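Local coordinates for legionella ubiquitin-specific protease A domain-containing protein (Legionella pneumophila subsp. pneumophila, PDB 5DGG), which probably acts as a ubiquitin-specific cysteine protease of an intracellular bacterial pathogen, this chain being the central domain of the longer protein, at residues H63-L69 and L83-Y89; P122-Q126 and L162-N167. All blocks are in the same frame, centred on the assembly; numbering follows the deposited sequence. Where two conformers were deposited one is given.

Contact 1 of 2, residues H63-L69 and L83-Y89; sequences HWRGVYL and LELFDPY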
loop_
_atom_site.group_PDB
_atom_site.type_symbol
_atom_site.label_atom_id
_atom_site.label_comp_id
_atom_site.label_asym_id
_atom_site.label_seq_id
_atom_site.Cartn_x
_atom_site.Cartn_y
_atom_site.Cartn_z
ATOM N N HIS A 63 0.527 -0.575 -12.642
ATOM C CA HIS A 63 -0.405 -1.368 -11.894
ATOM C C HIS A 63 -0.061 -1.310 -10.371
ATOM O O HIS A 63 0.563 -2.221 -9.861
ATOM C CB HIS A 63 -0.328 -2.811 -12.430
ATOM C CG HIS A 63 -1.380 -3.735 -11.890
ATOM N ND1 HIS A 63 -2.288 -4.389 -12.700
ATOM C CD2 HIS A 63 -1.702 -4.080 -10.620
ATOM C CE1 HIS A 63 -3.067 -5.145 -11.958
ATOM N NE2 HIS A 63 -2.744 -4.960 -10.690
ATOM N N TRP A 64 -0.478 -0.245 -9.690
ATOM C CA TRP A 64 -0.181 -0.047 -8.274
ATOM C C TRP A 64 -0.680 -1.207 -7.445
ATOM O O TRP A 64 -1.762 -1.747 -7.696
ATOM C CB TRP A 64 -0.807 1.260 -7.763
ATOM C CG TRP A 64 -0.133 2.471 -8.394
ATOM C CD1 TRP A 64 -0.607 3.238 -9.434
ATOM C CD2 TRP A 64 1.107 3.024 -8.016
ATOM N NE1 TRP A 64 0.287 4.236 -9.735
ATOM C CE2 TRP A 64 1.345 4.143 -8.869
ATOM C CE3 TRP A 64 2.040 2.705 -7.042
ATOM C CZ2 TRP A 64 2.497 4.916 -8.782
ATOM C CZ3 TRP A 64 3.160 3.503 -6.922
ATOM C CH2 TRP A 64 3.399 4.589 -7.814
ATOM N N ARG A 65 0.155 -1.612 -6.504
ATOM C CA ARG A 65 -0.158 -2.612 -5.516
ATOM C C ARG A 65 0.263 -2.129 -4.127
ATOM O O ARG A 65 1.033 -1.178 -3.972
ATOM C CB ARG A 65 0.548 -3.931 -5.870
ATOM C CG ARG A 65 0.046 -4.602 -7.139
ATOM C CD ARG A 65 0.835 -5.865 -7.439
ATOM N NE ARG A 65 0.445 -6.458 -8.704
ATOM C CZ ARG A 65 0.982 -6.169 -9.898
ATOM N NH1 ARG A 65 1.955 -5.297 -10.052
ATOM N NH2 ARG A 65 0.528 -6.781 -10.961
ATOM N N GLY A 66 -0.274 -2.758 -3.106
ATOM C CA GLY A 66 0.046 -2.391 -1.742
ATOM C C GLY A 66 0.717 -3.508 -0.982
ATOM O O GLY A 66 0.412 -4.676 -1.172
ATOM N N VAL A 67 1.707 -3.142 -0.186
ATOM C CA VAL A 67 2.399 -4.044 0.674
ATOM C C VAL A 67 2.211 -3.602 2.115
ATOM O O VAL A 67 2.519 -2.431 2.454
ATOM C CB VAL A 67 3.901 -4.012 0.333
ATOM C CG1 VAL A 67 4.717 -4.822 1.332
ATOM C CG2 VAL A 67 4.110 -4.469 -1.074
ATOM N N TYR A 68 1.750 -4.503 2.963
ATOM C CA TYR A 68 1.454 -4.206 4.378
ATOM C C TYR A 68 2.151 -5.197 5.279
ATOM O O TYR A 68 1.799 -6.391 5.302
ATOM C CB TYR A 68 -0.068 -4.160 4.653
ATOM C CG TYR A 68 -0.742 -3.361 3.609
ATOM C CD1 TYR A 68 -0.847 -2.006 3.752
ATOM C CD2 TYR A 68 -1.270 -3.953 2.464
ATOM C CE1 TYR A 68 -1.403 -1.233 2.775
ATOM C CE2 TYR A 68 -1.822 -3.193 1.477
ATOM C CZ TYR A 68 -1.869 -1.831 1.625
ATOM O OH TYR A 68 -2.476 -1.024 0.684
ATOM N N LEU A 69 3.147 -4.702 6.008
ATOM C CA LEU A 69 3.923 -5.518 6.936
ATOM C C LEU A 69 3.474 -5.246 8.360
ATOM O O LEU A 69 3.394 -4.074 8.784
ATOM C CB LEU A 69 5.432 -5.213 6.799
ATOM C CG LEU A 69 6.415 -6.003 7.679
ATOM C CD1 LEU A 69 6.517 -7.477 7.313
ATOM C CD2 LEU A 69 7.819 -5.409 7.597
ATOM N N LEU A 83 3.081 -10.367 6.037
ATOM C CA LEU A 83 3.243 -9.551 4.886
ATOM C C LEU A 83 2.023 -9.719 3.938
ATOM O O LEU A 83 1.845 -10.782 3.305
ATOM C CB LEU A 83 4.509 -10.012 4.198
ATOM C CG LEU A 83 4.902 -9.261 2.978
ATOM C CD1 LEU A 83 5.280 -7.829 3.371
ATOM C CD2 LEU A 83 6.005 -10.015 2.225
ATOM N N GLU A 84 1.167 -8.728 3.891
ATOM C CA GLU A 84 0.001 -8.773 2.998
ATOM C C GLU A 84 0.337 -8.074 1.693
ATOM O O GLU A 84 0.806 -6.923 1.701
ATOM C CB GLU A 84 -1.202 -8.087 3.637
ATOM C CG GLU A 84 -2.367 -7.941 2.687
ATOM C CD GLU A 84 -3.614 -7.266 3.267
ATOM O OE1 GLU A 84 -3.625 -6.945 4.484
ATOM O OE2 GLU A 84 -4.562 -6.999 2.472
ATOM N N LEU A 85 0.123 -8.765 0.591
ATOM C CA LEU A 85 0.349 -8.247 -0.739
ATOM C C LEU A 85 -0.953 -8.080 -1.473
ATOM O O LEU A 85 -1.619 -9.062 -1.771
ATOM C CB LEU A 85 1.281 -9.201 -1.500
ATOM C CG LEU A 85 2.625 -9.526 -0.835
ATOM C CD1 LEU A 85 3.495 -10.510 -1.656
ATOM C CD2 LEU A 85 3.403 -8.279 -0.531
ATOM N N PHE A 86 -1.369 -6.823 -1.687
ATOM C CA PHE A 86 -2.702 -6.453 -2.208
ATOM C C PHE A 86 -2.604 -6.068 -3.683
ATOM O O PHE A 86 -1.819 -5.216 -4.056
ATOM C CB PHE A 86 -3.276 -5.277 -1.405
ATOM C CG PHE A 86 -4.497 -4.650 -1.995
ATOM C CD1 PHE A 86 -5.737 -5.222 -1.819
ATOM C CD2 PHE A 86 -4.391 -3.478 -2.741
ATOM C CE1 PHE A 86 -6.868 -4.625 -2.350
ATOM C CE2 PHE A 86 -5.508 -2.876 -3.253
ATOM C CZ PHE A 86 -6.761 -3.448 -3.046
ATOM N N ASP A 87 -3.403 -6.718 -4.507
ATOM C CA ASP A 87 -3.503 -6.345 -5.899
ATOM C C ASP A 87 -4.964 -5.943 -6.202
ATOM O O ASP A 87 -5.899 -6.729 -5.971
ATOM C CB ASP A 87 -3.079 -7.549 -6.719
ATOM C CG ASP A 87 -3.010 -7.264 -8.198
ATOM O OD1 ASP A 87 -3.847 -6.506 -8.718
ATOM O OD2 ASP A 87 -2.125 -7.843 -8.863
ATOM N N PRO A 88 -5.183 -4.703 -6.698
ATOM C CA PRO A 88 -6.525 -4.241 -7.045
ATOM C C PRO A 88 -7.326 -5.221 -7.924
ATOM O O PRO A 88 -8.568 -5.219 -7.865
ATOM C CB PRO A 88 -6.244 -2.950 -7.804
ATOM C CG PRO A 88 -4.998 -2.443 -7.172
ATOM C CD PRO A 88 -4.189 -3.654 -6.896
ATOM N N TYR A 89 -6.662 -6.054 -8.705
ATOM C CA TYR A 89 -7.400 -6.962 -9.644
ATOM C C TYR A 89 -7.896 -8.193 -8.927
ATOM O O TYR A 89 -8.833 -8.839 -9.378
ATOM C CB TYR A 89 -6.553 -7.435 -10.827
ATOM C CG TYR A 89 -6.431 -6.484 -11.996
ATOM C CD1 TYR A 89 -6.646 -5.125 -11.860
ATOM C CD2 TYR A 89 -6.043 -6.959 -13.242
ATOM C CE1 TYR A 89 -6.430 -4.251 -12.925
ATOM C CE2 TYR A 89 -5.878 -6.103 -14.327
ATOM C CZ TYR A 89 -6.085 -4.752 -14.167
ATOM O OH TYR A 89 -5.904 -3.899 -15.240
#
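The imidazole of His63 points its edge at the face of Tyr89 in an edge-to-face pair, centroids 4.4 Å apart and planes at 59°. The same ring donates from His63 NE2 to Asp87 OD1 (2.7 Å), and that oxygen also accepts from Tyr89 N (2.9 Å), closing an Asx turn. The other oxygen, Asp87 OD2, forms a salt bridge with Arg65 NE (2.9 Å). These groups sit at the open end of an antiparallel beta hairpin, the strand axes 4.7 Å apart. A His-carboxylate pair whose histidine also touches Cys132 is consistent with the His-Asp-Cys site of Ulp1-like cysteine proteases. Along the hairpin, Gly66 pairs with Phe86 and Tyr68 with Glu84 through two hydrogen bonds each (2.8 Å for Phe86 N to Gly66 O and Glu84 N to Tyr68 O). A CB on Gly66 would collide with Tyr68 OH, which bonds Ser140, while Glu84 reaches Tyr139 and Lys143. On the opposite face, Val67, Leu83 and Leu85 pack against Val101 of helix 98-108, Val67 CG1 3.7 Å from Leu83 CD1.

Contact 2 of 2, residues P122-Q126 and L162-N167; sequences PKHPQ and LDNLGN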
loop_
_atom_site.group_PDB
_atom_site.type_symbol
_atom_site.label_atom_id
_atom_site.label_comp_id
_atom_site.label_asym_id
_atom_site.label_seq_id
_atom_site.Cartn_x
_atom_site.Cartn_y
_atom_site.Cartn_z
ATOM N N PRO A 122 -9.493 -6.607 -3.460
ATOM C CA PRO A 122 -10.633 -5.935 -2.897
ATOM C C PRO A 122 -11.943 -6.701 -3.019
ATOM O O PRO A 122 -12.056 -7.620 -3.805
ATOM C CB PRO A 122 -10.724 -4.631 -3.730
ATOM C CG PRO A 122 -10.177 -5.034 -5.050
ATOM C CD PRO A 122 -9.147 -6.103 -4.798
ATOM N N LYS A 123 -12.923 -6.268 -2.252
ATOM C CA LYS A 123 -14.297 -6.818 -2.348
ATOM C C LYS A 123 -14.885 -6.589 -3.726
ATOM O O LYS A 123 -15.525 -7.486 -4.281
ATOM C CB LYS A 123 -15.207 -6.163 -1.333
ATOM C CG LYS A 123 -14.820 -6.453 0.099
ATOM C CD LYS A 123 -15.875 -5.952 1.085
ATOM C CE LYS A 123 -15.617 -6.571 2.453
ATOM N NZ LYS A 123 -16.123 -5.707 3.547
ATOM N N HIS A 124 -14.651 -5.404 -4.292
ATOM C CA HIS A 124 -15.281 -5.028 -5.574
ATOM C C HIS A 124 -14.247 -4.570 -6.625
ATOM O O HIS A 124 -14.177 -3.387 -7.002
ATOM C CB HIS A 124 -16.356 -3.938 -5.347
ATOM C CG HIS A 124 -17.229 -4.174 -4.155
ATOM N ND1 HIS A 124 -18.252 -5.092 -4.137
ATOM C CD2 HIS A 124 -17.227 -3.601 -2.931
ATOM C CE1 HIS A 124 -18.841 -5.082 -2.955
ATOM N NE2 HIS A 124 -18.253 -4.165 -2.213
ATOM N N PRO A 125 -13.444 -5.508 -7.131
ATOM C CA PRO A 125 -12.415 -5.138 -8.088
ATOM C C PRO A 125 -13.035 -4.679 -9.392
ATOM O O PRO A 125 -14.126 -5.142 -9.746
ATOM C CB PRO A 125 -11.663 -6.440 -8.317
ATOM C CG PRO A 125 -12.645 -7.501 -8.002
ATOM C CD PRO A 125 -13.467 -6.951 -6.883
ATOM N N GLN A 126 -12.368 -3.766 -10.091
ATOM C CA GLN A 126 -12.850 -3.296 -11.388
ATOM C C GLN A 126 -12.144 -4.035 -12.530
ATOM O O GLN A 126 -12.734 -4.249 -13.586
ATOM C CB GLN A 126 -12.646 -1.784 -11.484
ATOM C CG GLN A 126 -12.885 -1.191 -12.863
ATOM C CD GLN A 126 -12.820 0.338 -12.881
ATOM O OE1 GLN A 126 -12.073 0.957 -12.127
ATOM N NE2 GLN A 126 -13.606 0.958 -13.772
ATOM N N LEU A 162 -14.606 2.585 -1.367
ATOM C CA LEU A 162 -13.987 1.300 -1.727
ATOM C C LEU A 162 -14.771 0.109 -1.218
ATOM O O LEU A 162 -15.070 -0.835 -1.968
ATOM C CB LEU A 162 -12.575 1.210 -1.146
ATOM C CG LEU A 162 -11.891 -0.176 -1.244
ATOM C CD1 LEU A 162 -11.544 -0.496 -2.658
ATOM C CD2 LEU A 162 -10.615 -0.182 -0.440
ATOM N N ASP A 163 -15.106 0.131 0.061
ATOM C CA ASP A 163 -15.728 -1.035 0.678
ATOM C C ASP A 163 -17.096 -1.392 0.125
ATOM O O ASP A 163 -17.458 -2.579 0.030
ATOM C CB ASP A 163 -15.889 -0.799 2.166
ATOM C CG ASP A 163 -16.240 -2.056 2.899
ATOM O OD1 ASP A 163 -15.370 -2.932 3.033
ATOM O OD2 ASP A 163 -17.403 -2.200 3.317
ATOM N N ASN A 164 -17.878 -0.367 -0.217
ATOM C CA ASN A 164 -19.245 -0.600 -0.666
ATOM C C ASN A 164 -19.420 -0.584 -2.142
ATOM O O ASN A 164 -20.284 -1.303 -2.625
ATOM C CB ASN A 164 -20.183 0.406 0.003
ATOM C CG ASN A 164 -20.173 0.234 1.506
ATOM O OD1 ASN A 164 -20.763 -0.686 2.009
ATOM N ND2 ASN A 164 -19.422 1.063 2.210
ATOM N N LEU A 165 -18.618 0.220 -2.859
ATOM C CA LEU A 165 -18.803 0.429 -4.302
ATOM C C LEU A 165 -17.659 0.032 -5.241
ATOM O O LEU A 165 -17.849 0.038 -6.459
ATOM C CB LEU A 165 -19.053 1.905 -4.557
ATOM C CG LEU A 165 -20.357 2.423 -3.962
ATOM C CD1 LEU A 165 -20.343 3.956 -3.943
ATOM C CD2 LEU A 165 -21.521 1.873 -4.780
ATOM N N GLY A 166 -16.465 -0.206 -4.707
ATOM C CA GLY A 166 -15.280 -0.358 -5.567
ATOM C C GLY A 166 -15.161 0.921 -6.366
ATOM O O GLY A 166 -15.263 2.024 -5.797
ATOM N N ASN A 167 -14.971 0.780 -7.667
ATOM C CA ASN A 167 -14.974 1.930 -8.582
ATOM C C ASN A 167 -16.094 1.859 -9.617
ATOM O O ASN A 167 -15.978 2.350 -10.746
ATOM C CB ASN A 167 -13.629 2.094 -9.256
ATOM C CG ASN A 167 -13.495 3.430 -9.945
ATOM O OD1 ASN A 167 -13.949 4.469 -9.425
ATOM N ND2 ASN A 167 -12.892 3.416 -11.126
HETATM O O HOH W 1 -13.715 -3.170 -2.814
HETATM O O HOH W 2 -15.098 -1.602 -9.019
#
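Pro122 opens the loop with a light apolar touch, its CB 4.3 Å from Leu162 CD1. Next, Lys123 extends a long side chain to the helix, where Lys123 NZ and Asp163 OD1 form a salt bridge at 2.9 Å. His124 is the most covered residue, 85 Å². Its ring lies against the last turn of the helix, with His124 NE2 making a weak hydrogen bond to Asp163 O (2.9 Å) and Asn164 O over one ring face. A water joins His124 N to Leu162 O, at 2.8 Å from each, and Leu162 O also takes the helical bond from Gly166 N (3.1 Å). Just past the helix, Gly166 has a positive phi; its CA rests 3.5 Å from His124 O, where a CB would clash. A second water links His124 O (2.8 Å) to Asn167 N (2.7 Å). Past Pro125, Gln126 OE1 accepts from Asn167 ND2 (2.8 Å) as well as from Ser131. The loop runs from strand 115-120 to helix 132-146, and Phe135 on that helix is touched by Pro122, Gln126, Leu162 and Asn167, so the loop and the C-terminal end of helix 156-165 meet over Phe135.

How the contacts relate
Contacts 1 and 2 follow one another along the chain, with centres about 15 Å apart, yet they meet at the open end of the hairpin, where the chain leaves strand 81-86 and the 122-126 loop begins. Pro88 O lies 3.2 Å from Pro122 CD and 3.4 Å from Pro125 CB, and Phe86 CE1 lies 3.5 Å from Pro122 N, all by packing. Helix 132-146 forms the common backing, with Pro88 of contact 1 also resting on Phe135. His63 and Asp87 of contact 1, Gln126 of contact 2, and Cys132 at the start of that helix together resemble the His-Asp-Gln-Cys set of Ulp1-like proteases, an inferred site to which both contacts would contribute.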